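Vaginolysin (Gardnerella vaginalis, PDB 5IMY) probably binds cholesterol in host membranes and acts as a pore-forming toxin of the cholesterol-dependent cytolysin family, lysing the cells it attacks. Local coordinates at residues Ser264-Phe278 with Phe297-Leu311. Numbering follows the deposited sequence.
Sequences SMYVKFDTTSKSTDF and FHRILQNTSVCAVIL. Unlike the reference sequence in segment 297-311: Cys-307 (reference Thr).
Strands 264-271 and 305-311 pair antiparallel in the core sheet of the cytolysin, their axes 166° apart, one pairing carrying two unlike faces. Tyr-266, Lys-268 and Asp-270 exchange paired backbone hydrogen bonds with Val-309, Cys-307 and Ser-305 respectively. On the face turned to helix 326-335, CD1 of Phe-269 rests 3.6 Å from CG2 of Val-306, while CG2 of Thr-304 meets the ring at its edge. On the other, Lys-268, bent at chi3 (70°), lays CE against CB of Cys-307, its NZ bonding Leu-195 O. Cys-307, threonine in the reference sequence, is tied to Cys-322 by a disulfide in this structure, probably pinning the short segment around Cys-322 and Gly-324 to the far side of 305-311. In relatives such a segment is thought to move off, letting the fourth strand pair with a neighbouring subunit, while the helices between the two strands refold into a transmembrane hairpin. At the strand's last residue, Thr-271 OG1 donates to Asn-303 O from above its carbonyl plane and accepts from Ser-273 N in an ST turn. Ile-300 of helix 298-301 packs against the loop following strand 264-271, CD1 touching Ser-273 OG at 3.4 Å.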
loop_
_atom_site.group_PDB
_atom_site.type_symbol
_atom_site.label_atom_id
_atom_site.label_comp_id
_atom_site.label_asym_id
_atom_site.label_seq_id
_atom_site.Cartn_x
_atom_site.Cartn_y
_atom_site.Cartn_z
ATOM N N SER A 264 -19.389 -35.588 -0.926
ATOM C CA SER A 264 -18.341 -34.659 -1.325
ATOM C C SER A 264 -18.813 -33.838 -2.515
ATOM O O SER A 264 -19.478 -34.361 -3.414
ATOM C CB SER A 264 -17.052 -35.409 -1.687
ATOM O OG SER A 264 -16.124 -34.557 -2.334
ATOM N N MET A 265 -18.466 -32.552 -2.520
ATOM C CA MET A 265 -18.826 -31.685 -3.632
ATOM C C MET A 265 -17.853 -30.518 -3.718
ATOM O O MET A 265 -17.239 -30.122 -2.724
ATOM C CB MET A 265 -20.260 -31.157 -3.494
ATOM C CG MET A 265 -20.509 -30.323 -2.250
ATOM S SD MET A 265 -22.130 -29.539 -2.281
ATOM C CE MET A 265 -22.002 -28.490 -0.842
ATOM N N TYR A 266 -17.731 -29.972 -4.925
ATOM C CA TYR A 266 -16.949 -28.774 -5.190
ATOM C C TYR A 266 -17.889 -27.621 -5.512
ATOM O O TYR A 266 -18.854 -27.789 -6.264
ATOM C CB TYR A 266 -15.981 -28.998 -6.355
ATOM C CG TYR A 266 -14.695 -29.683 -5.959
ATOM C CD1 TYR A 266 -13.581 -28.942 -5.593
ATOM C CD2 TYR A 266 -14.592 -31.066 -5.951
ATOM C CE1 TYR A 266 -12.401 -29.556 -5.230
ATOM C CE2 TYR A 266 -13.413 -31.692 -5.589
ATOM C CZ TYR A 266 -12.320 -30.932 -5.229
ATOM O OH TYR A 266 -11.140 -31.543 -4.866
ATOM N N VAL A 267 -17.602 -26.450 -4.949
ATOM C CA VAL A 267 -18.461 -25.280 -5.091
ATOM C C VAL A 267 -17.623 -24.111 -5.583
ATOM O O VAL A 267 -16.538 -23.851 -5.051
ATOM C CB VAL A 267 -19.157 -24.917 -3.765
ATOM C CG1 VAL A 267 -20.131 -23.768 -3.980
ATOM C CG2 VAL A 267 -19.876 -26.129 -3.193
ATOM N N LYS A 268 -18.131 -23.404 -6.589
ATOM C CA LYS A 268 -17.508 -22.193 -7.107
ATOM C C LYS A 268 -18.371 -20.998 -6.726
ATOM O O LYS A 268 -19.528 -20.906 -7.151
ATOM C CB LYS A 268 -17.341 -22.267 -8.626
ATOM C CG LYS A 268 -16.784 -20.988 -9.256
ATOM C CD LYS A 268 -16.764 -21.055 -10.779
ATOM C CE LYS A 268 -18.168 -21.009 -11.372
ATOM N NZ LYS A 268 -18.160 -21.098 -12.857
ATOM N N PHE A 269 -17.814 -20.097 -5.922
ATOM C CA PHE A 269 -18.425 -18.805 -5.643
ATOM C C PHE A 269 -17.753 -17.757 -6.515
ATOM O O PHE A 269 -16.523 -17.646 -6.514
ATOM C CB PHE A 269 -18.266 -18.407 -4.175
ATOM C CG PHE A 269 -18.780 -19.423 -3.201
ATOM C CD1 PHE A 269 -20.035 -19.283 -2.636
ATOM C CD2 PHE A 269 -18.000 -20.505 -2.831
ATOM C CE1 PHE A 269 -20.509 -20.210 -1.729
ATOM C CE2 PHE A 269 -18.467 -21.434 -1.924
ATOM C CZ PHE A 269 -19.724 -21.287 -1.373
ATOM N N ASP A 270 -18.549 -16.986 -7.252
ATOM C CA ASP A 270 -18.005 -15.850 -7.977
ATOM C C ASP A 270 -19.009 -14.708 -7.975
ATOM O O ASP A 270 -20.219 -14.917 -7.857
ATOM C CB ASP A 270 -17.607 -16.213 -9.422
ATOM C CG ASP A 270 -18.782 -16.666 -10.270
ATOM O OD1 ASP A 270 -19.941 -16.396 -9.898
ATOM O OD2 ASP A 270 -18.542 -17.286 -11.329
ATOM N N THR A 271 -18.482 -13.494 -8.094
ATOM C CA THR A 271 -19.297 -12.295 -8.176
ATOM C C THR A 271 -18.585 -11.297 -9.073
ATOM O O THR A 271 -17.366 -11.358 -9.255
ATOM C CB THR A 271 -19.547 -11.674 -6.794
ATOM O OG1 THR A 271 -20.415 -10.540 -6.928
ATOM C CG2 THR A 271 -18.233 -11.225 -6.156
ATOM N N THR A 272 -19.360 -10.378 -9.636
ATOM C CA THR A 272 -18.786 -9.270 -10.382
ATOM C C THR A 272 -18.444 -8.091 -9.483
ATOM O O THR A 272 -18.004 -7.052 -9.985
ATOM C CB THR A 272 -19.746 -8.825 -11.495
ATOM O OG1 THR A 272 -19.049 -7.980 -12.421
ATOM C CG2 THR A 272 -20.945 -8.073 -10.927
ATOM N N SER A 273 -18.633 -8.228 -8.173
ATOM C CA SER A 273 -18.289 -7.159 -7.247
ATOM C C SER A 273 -16.778 -6.978 -7.194
ATOM O O SER A 273 -16.027 -7.951 -7.079
ATOM C CB SER A 273 -18.830 -7.467 -5.851
ATOM O OG SER A 273 -18.262 -6.599 -4.883
ATOM N N LYS A 274 -16.336 -5.726 -7.282
ATOM C CA LYS A 274 -14.926 -5.384 -7.188
ATOM C C LYS A 274 -14.491 -5.131 -5.752
ATOM O O LYS A 274 -13.493 -4.437 -5.526
ATOM C CB LYS A 274 -14.627 -4.153 -8.046
ATOM C CG LYS A 274 -15.237 -4.198 -9.440
ATOM C CD LYS A 274 -14.565 -5.245 -10.313
ATOM C CE LYS A 274 -15.454 -5.647 -11.480
ATOM N NZ LYS A 274 -15.643 -4.551 -12.466
ATOM N N SER A 275 -15.217 -5.676 -4.783
ATOM C CA SER A 275 -14.986 -5.378 -3.379
ATOM C C SER A 275 -13.972 -6.337 -2.774
ATOM O O SER A 275 -13.950 -7.527 -3.098
ATOM C CB SER A 275 -16.301 -5.466 -2.599
ATOM O OG SER A 275 -16.072 -5.425 -1.203
ATOM N N THR A 276 -13.132 -5.807 -1.892
ATOM C CA THR A 276 -12.450 -6.645 -0.917
ATOM C C THR A 276 -13.525 -7.195 0.020
ATOM O O THR A 276 -14.725 -7.023 -0.204
ATOM C CB THR A 276 -11.361 -5.858 -0.190
ATOM O OG1 THR A 276 -10.685 -6.720 0.734
ATOM C CG2 THR A 276 -11.949 -4.670 0.563
ATOM N N ASP A 277 -13.116 -7.878 1.084
ATOM C CA ASP A 277 -14.037 -8.532 2.010
ATOM C C ASP A 277 -14.801 -9.677 1.355
ATOM O O ASP A 277 -15.589 -10.344 2.039
ATOM C CB ASP A 277 -15.058 -7.554 2.615
ATOM C CG ASP A 277 -14.427 -6.565 3.572
ATOM O OD1 ASP A 277 -13.921 -5.520 3.107
ATOM O OD2 ASP A 277 -14.444 -6.825 4.793
ATOM N N PHE A 278 -14.605 -9.929 0.058
ATOM C CA PHE A 278 -15.319 -11.012 -0.609
ATOM C C PHE A 278 -14.977 -12.358 0.016
ATOM O O PHE A 278 -15.868 -13.156 0.330
ATOM C CB PHE A 278 -14.989 -11.010 -2.101
ATOM C CG PHE A 278 -15.620 -12.141 -2.862
ATOM C CD1 PHE A 278 -16.997 -12.256 -2.937
ATOM C CD2 PHE A 278 -14.837 -13.085 -3.506
ATOM C CE1 PHE A 278 -17.583 -13.293 -3.633
ATOM C CE2 PHE A 278 -15.418 -14.125 -4.206
ATOM C CZ PHE A 278 -16.793 -14.228 -4.271
ATOM N N PHE A 297 -21.558 -7.593 4.746
ATOM C CA PHE A 297 -21.362 -8.626 3.736
ATOM C C PHE A 297 -22.647 -8.944 2.991
ATOM O O PHE A 297 -22.593 -9.591 1.940
ATOM C CB PHE A 297 -20.837 -9.913 4.376
ATOM C CG PHE A 297 -19.540 -9.749 5.113
ATOM C CD1 PHE A 297 -18.493 -9.028 4.564
ATOM C CD2 PHE A 297 -19.368 -10.325 6.360
ATOM C CE1 PHE A 297 -17.301 -8.887 5.247
ATOM C CE2 PHE A 297 -18.180 -10.186 7.046
ATOM C CZ PHE A 297 -17.145 -9.466 6.490
ATOM N N HIS A 298 -23.791 -8.510 3.520
ATOM C CA HIS A 298 -25.077 -8.845 2.925
ATOM C C HIS A 298 -25.091 -8.528 1.437
ATOM O O HIS A 298 -25.518 -9.349 0.620
ATOM C CB HIS A 298 -26.190 -8.091 3.653
ATOM C CG HIS A 298 -27.566 -8.562 3.300
ATOM N ND1 HIS A 298 -28.495 -7.752 2.684
ATOM C CD2 HIS A 298 -28.168 -9.762 3.473
ATOM C CE1 HIS A 298 -29.611 -8.433 2.493
ATOM N NE2 HIS A 298 -29.439 -9.655 2.963
ATOM N N ARG A 299 -24.599 -7.344 1.061
ATOM C CA ARG A 299 -24.704 -6.909 -0.329
ATOM C C ARG A 299 -23.856 -7.769 -1.256
ATOM O O ARG A 299 -24.253 -8.019 -2.399
ATOM C CB ARG A 299 -24.301 -5.439 -0.454
ATOM C CG ARG A 299 -24.876 -4.549 0.634
ATOM C CD ARG A 299 -24.980 -3.099 0.200
ATOM N NE ARG A 299 -23.685 -2.533 -0.171
ATOM C CZ ARG A 299 -22.849 -1.935 0.674
ATOM N NH1 ARG A 299 -23.153 -1.814 1.961
ATOM N NH2 ARG A 299 -21.696 -1.452 0.228
ATOM N N ILE A 300 -22.693 -8.230 -0.791
ATOM C CA ILE A 300 -21.855 -9.089 -1.620
ATOM C C ILE A 300 -22.552 -10.418 -1.879
ATOM O O ILE A 300 -22.493 -10.959 -2.990
ATOM C CB ILE A 300 -20.480 -9.294 -0.958
ATOM C CG1 ILE A 300 -19.813 -7.945 -0.655
ATOM C CG2 ILE A 300 -19.578 -10.153 -1.839
ATOM C CD1 ILE A 300 -19.761 -6.984 -1.833
ATOM N N LEU A 301 -23.228 -10.963 -0.867
ATOM C CA LEU A 301 -23.813 -12.292 -0.984
ATOM C C LEU A 301 -25.118 -12.303 -1.772
ATOM O O LEU A 301 -25.562 -13.381 -2.184
ATOM C CB LEU A 301 -24.025 -12.885 0.411
ATOM C CG LEU A 301 -22.736 -13.079 1.224
ATOM C CD1 LEU A 301 -23.046 -13.622 2.604
ATOM C CD2 LEU A 301 -21.750 -14.003 0.513
ATOM N N GLN A 302 -25.745 -11.145 -1.997
ATOM C CA GLN A 302 -26.843 -11.083 -2.957
ATOM C C GLN A 302 -26.347 -11.091 -4.396
ATOM O O GLN A 302 -27.163 -11.217 -5.314
ATOM C CB GLN A 302 -27.703 -9.825 -2.764
ATOM C CG GLN A 302 -27.915 -9.355 -1.335
ATOM C CD GLN A 302 -28.734 -10.321 -0.498
ATOM O OE1 GLN A 302 -28.345 -10.675 0.614
ATOM N NE2 GLN A 302 -29.883 -10.732 -1.017
ATOM N N ASN A 303 -25.040 -10.936 -4.611
ATOM C CA ASN A 303 -24.455 -10.913 -5.946
ATOM C C ASN A 303 -23.487 -12.065 -6.175
ATOM O O ASN A 303 -22.719 -12.032 -7.144
ATOM C CB ASN A 303 -23.740 -9.579 -6.184
ATOM C CG ASN A 303 -24.598 -8.588 -6.940
ATOM O OD1 ASN A 303 -24.658 -8.613 -8.170
ATOM N ND2 ASN A 303 -25.270 -7.707 -6.209
ATOM N N THR A 304 -23.506 -13.082 -5.319
ATOM C CA THR A 304 -22.583 -14.206 -5.411
ATOM C C THR A 304 -23.286 -15.359 -6.120
ATOM O O THR A 304 -24.220 -15.956 -5.573
ATOM C CB THR A 304 -22.104 -14.626 -4.024
ATOM O OG1 THR A 304 -21.463 -13.518 -3.381
ATOM C CG2 THR A 304 -21.124 -15.790 -4.118
ATOM N N SER A 305 -22.843 -15.662 -7.336
ATOM C CA SER A 305 -23.298 -16.866 -8.015
ATOM C C SER A 305 -22.631 -18.086 -7.391
ATOM O O SER A 305 -21.461 -18.039 -7.000
ATOM C CB SER A 305 -22.974 -16.794 -9.506
ATOM O OG SER A 305 -23.829 -17.630 -10.263
ATOM N N VAL A 306 -23.383 -19.178 -7.289
ATOM C CA VAL A 306 -22.898 -20.413 -6.683
ATOM C C VAL A 306 -23.071 -21.544 -7.685
ATOM O O VAL A 306 -24.166 -21.747 -8.219
ATOM C CB VAL A 306 -23.629 -20.727 -5.364
ATOM C CG1 VAL A 306 -23.393 -22.176 -4.931
ATOM C CG2 VAL A 306 -23.160 -19.778 -4.272
ATOM N N CYS A 307 -21.988 -22.278 -7.932
ATOM C CA CYS A 307 -21.967 -23.387 -8.877
ATOM C C CYS A 307 -21.355 -24.587 -8.169
ATOM O O CYS A 307 -20.177 -24.554 -7.801
ATOM C CB CYS A 307 -21.170 -23.007 -10.130
ATOM S SG CYS A 307 -20.634 -24.362 -11.208
ATOM N N ALA A 308 -22.156 -25.634 -7.970
ATOM C CA ALA A 308 -21.771 -26.776 -7.148
ATOM C C ALA A 308 -21.921 -28.051 -7.957
ATOM O O ALA A 308 -23.015 -28.347 -8.439
ATOM C CB ALA A 308 -22.635 -26.862 -5.888
ATOM N N VAL A 309 -20.840 -28.817 -8.082
ATOM C CA VAL A 309 -20.877 -30.130 -8.714
ATOM C C VAL A 309 -20.633 -31.172 -7.634
ATOM O O VAL A 309 -19.667 -31.074 -6.868
ATOM C CB VAL A 309 -19.852 -30.253 -9.857
ATOM C CG1 VAL A 309 -19.925 -29.027 -10.750
ATOM C CG2 VAL A 309 -18.429 -30.468 -9.331
ATOM N N ILE A 310 -21.515 -32.158 -7.568
ATOM C CA ILE A 310 -21.475 -33.188 -6.538
ATOM C C ILE A 310 -20.959 -34.474 -7.163
ATOM O O ILE A 310 -21.261 -34.785 -8.322
ATOM C CB ILE A 310 -22.869 -33.372 -5.908
ATOM C CG1 ILE A 310 -23.366 -32.023 -5.370
ATOM C CG2 ILE A 310 -22.824 -34.402 -4.789
ATOM C CD1 ILE A 310 -24.827 -31.992 -4.997
ATOM N N LEU A 311 -20.165 -35.218 -6.398
ATOM C CA LEU A 311 -19.466 -36.397 -6.890
ATOM C C LEU A 311 -20.064 -37.652 -6.268
ATOM O O LEU A 311 -20.325 -37.694 -5.062
ATOM C CB LEU A 311 -17.970 -36.325 -6.570
ATOM C CG LEU A 311 -17.410 -34.973 -6.113
ATOM C CD1 LEU A 311 -16.093 -35.169 -5.386
ATOM C CD2 LEU A 311 -17.239 -34.031 -7.296
#